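Side-chain contact in prokaryotic transcription elongation factor GreA/GreB (Nitrosomonas europaea, PDB 2PN0), which probably binds RNA polymerase and acts as a transcription elongation factor of the GreA/GreB family: residues D83-S87 and G88-S92. Residues are numbered along the deposited sequence; the frame is centred on the assembly and turned at random.
Sequences DVDTS and GEKIS
V84 and K90 face each other, their CA atoms 5.3 Å apart, where D83-S87 and G88-S92, one continuous stretch, double back with limbs 158° apart and strand 90-92 begins. D85 and S87 organise the bend. D85 OD1, turned to S87 by a CG set between the backbone N and the carbonyl carbon (chi1 64°), accepts from S87 N at 2.9 Å, 48° out of the carboxylate plane, which makes an Asx turn, and on its syn side takes a 2.6 Å bond from S87 OG. S87 OG in turn accepts from E89 N (3.2 Å), tying the aspartate to the returning limb. Inside the loop one water accepts from G88 N and K90 N and donates to D85 O. The loop leads out of strand 77-79 into strand 90-92, two neighbouring parallel strands of the C-terminal GreA/GreB domain, where E89 also bonds to T77. K90 crosses D85 at about a right angle: K90 CG lies over one face of the carboxylate, opposite the face from which S87 N comes, and K90 CE sits 3.3 Å from D85 OD2, while the salt bridge from K90 NZ to OD2 is long at 3.7 Å. An asparagine in place of D85 would probably cost the K90 ammonium the negative charge of its long salt bridge. V84 CG1 rests against S92 CB (3.8 Å), and V84 also packs on V84 of the second subunit.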
ATOM      1  N   ASP A  83      10.001   7.991  -8.474  1.00 21.68           N
ATOM      2  CA  ASP A  83      10.155   6.831  -9.346  1.00 21.96           C
ATOM      3  C   ASP A  83       8.990   5.863  -9.435  1.00 21.96           C
ATOM      4  O   ASP A  83       9.092   4.821 -10.111  1.00 22.11           O
ATOM      5  CB  ASP A  83      11.442   6.101  -9.003  1.00 21.53           C
ATOM      6  CG  ASP A  83      12.656   6.923  -9.322  1.00 23.40           C
ATOM      7  OD1 ASP A  83      12.689   7.516 -10.439  1.00 23.88           O
ATOM      8  OD2 ASP A  83      13.581   6.973  -8.488  1.00 21.09           O
ATOM      9  N   VAL A  84       7.875   6.168  -8.795  1.00 21.91           N
ATOM     10  CA  VAL A  84       6.747   5.268  -8.990  1.00 23.27           C
ATOM     11  C   VAL A  84       6.246   5.484 -10.414  1.00 23.66           C
ATOM     12  O   VAL A  84       6.437   6.556 -10.992  1.00 22.68           O
ATOM     13  CB  VAL A  84       5.640   5.332  -7.876  1.00 24.31           C
ATOM     14  CG1 VAL A  84       6.211   5.890  -6.551  1.00 24.24           C
ATOM     15  CG2 VAL A  84       4.401   6.076  -8.330  1.00 25.30           C
ATOM     16  N   ASP A  85       5.696   4.428 -10.993  1.00 23.90           N
ATOM     17  CA  ASP A  85       5.112   4.526 -12.327  1.00 25.31           C
ATOM     18  C   ASP A  85       3.718   3.877 -12.334  1.00 25.22           C
ATOM     19  O   ASP A  85       3.188   3.551 -11.270  1.00 25.37           O
ATOM     20  CB  ASP A  85       6.066   3.924 -13.364  1.00 25.46           C
ATOM     21  CG  ASP A  85       6.278   2.459 -13.167  1.00 28.45           C
ATOM     22  OD1 ASP A  85       5.376   1.788 -12.610  1.00 32.21           O
ATOM     23  OD2 ASP A  85       7.341   1.951 -13.587  1.00 31.16           O
ATOM     24  N   THR A  86       3.109   3.721 -13.512  1.00 25.10           N
ATOM     25  CA  THR A  86       1.736   3.201 -13.604  1.00 25.32           C
ATOM     26  C   THR A  86       1.670   1.678 -13.786  1.00 26.28           C
ATOM     27  O   THR A  86       0.593   1.125 -14.049  1.00 26.97           O
ATOM     28  CB  THR A  86       0.950   3.882 -14.769  1.00 25.17           C
ATOM     29  OG1 THR A  86       1.605   3.587 -16.006  1.00 24.58           O
ATOM     30  CG2 THR A  86       0.882   5.379 -14.573  1.00 24.47           C
ATOM     31  N   SER A  87       2.809   1.003 -13.640  1.00 27.07           N
ATOM     32  CA  SER A  87       2.891  -0.433 -13.942  1.00 28.55           C
ATOM     33  C   SER A  87       2.272  -1.305 -12.848  1.00 29.35           C
ATOM     34  O   SER A  87       1.750  -2.389 -13.137  1.00 30.28           O
ATOM     35  CB  SER A  87       4.338  -0.863 -14.218  1.00 28.79           C
ATOM     36  OG  SER A  87       5.123  -0.798 -13.038  1.00 29.29           O
ATOM     37  N   GLY A  88       2.347  -0.828 -11.604  1.00 28.77           N
ATOM     38  CA  GLY A  88       1.912  -1.601 -10.439  1.00 28.27           C
ATOM     39  C   GLY A  88       3.028  -2.433  -9.831  1.00 27.96           C
ATOM     40  O   GLY A  88       2.783  -3.223  -8.886  1.00 28.24           O
ATOM     41  N   GLU A  89       4.244  -2.252 -10.358  1.00 25.59           N
ATOM     42  CA  GLU A  89       5.422  -2.967  -9.875  1.00 25.34           C
ATOM     43  C   GLU A  89       6.377  -2.097  -9.028  1.00 23.48           C
ATOM     44  O   GLU A  89       7.335  -2.628  -8.436  1.00 24.43           O
ATOM     45  CB  GLU A  89       6.207  -3.582 -11.041  1.00 25.94           C
ATOM     46  CG  GLU A  89       7.263  -4.612 -10.602  1.00 28.99           C
ATOM     47  CD  GLU A  89       8.606  -3.985 -10.168  1.00 32.04           C
ATOM     48  OE1 GLU A  89       8.941  -2.886 -10.680  1.00 36.24           O
ATOM     49  OE2 GLU A  89       9.328  -4.592  -9.331  1.00 28.01           O
ATOM     50  N   LYS A  90       6.160  -0.778  -9.000  1.00 19.98           N
ATOM     51  CA  LYS A  90       6.913   0.056  -8.064  1.00 18.83           C
ATOM     52  C   LYS A  90       6.045   0.320  -6.861  1.00 17.52           C
ATOM     53  O   LYS A  90       4.805   0.333  -6.939  1.00 17.55           O
ATOM     54  CB  LYS A  90       7.279   1.421  -8.651  1.00 19.78           C
ATOM     55  CG  LYS A  90       7.725   1.352 -10.097  1.00 21.92           C
ATOM     56  CD  LYS A  90       9.165   0.947 -10.192  1.00 25.75           C
ATOM     57  CE  LYS A  90       9.791   1.739 -11.332  1.00 30.20           C
ATOM     58  NZ  LYS A  90      10.599   0.847 -12.182  1.00 34.21           N
ATOM     59  N   ILE A  91       6.703   0.600  -5.752  1.00 13.23           N
ATOM     60  CA  ILE A  91       5.964   0.974  -4.577  1.00 12.63           C
ATOM     61  C   ILE A  91       6.747   2.023  -3.812  1.00 12.04           C
ATOM     62  O   ILE A  91       7.918   1.815  -3.459  1.00 10.68           O
ATOM     63  CB  ILE A  91       5.555  -0.277  -3.703  1.00 11.14           C
ATOM     64  CG1 ILE A  91       4.521   0.129  -2.637  1.00 14.36           C
ATOM     65  CG2 ILE A  91       6.771  -1.011  -3.131  1.00 11.17           C
ATOM     66  CD1 ILE A  91       3.830  -1.114  -2.029  1.00 13.92           C
ATOM     67  N   SER A  92       6.081   3.146  -3.542  1.00 11.72           N
ATOM     68  CA  SER A  92       6.732   4.238  -2.788  1.00 12.06           C
ATOM     69  C   SER A  92       7.032   3.851  -1.336  1.00 12.25           C
ATOM     70  O   SER A  92       6.207   3.206  -0.668  1.00 13.29           O
ATOM     71  CB  SER A  92       5.858   5.513  -2.810  1.00 12.35           C
ATOM     72  OG  SER A  92       6.408   6.569  -2.043  1.00 12.20           O
TER
HETATM   73  O   HOH W   1       3.791   1.065  -9.917  1.00 29.11           O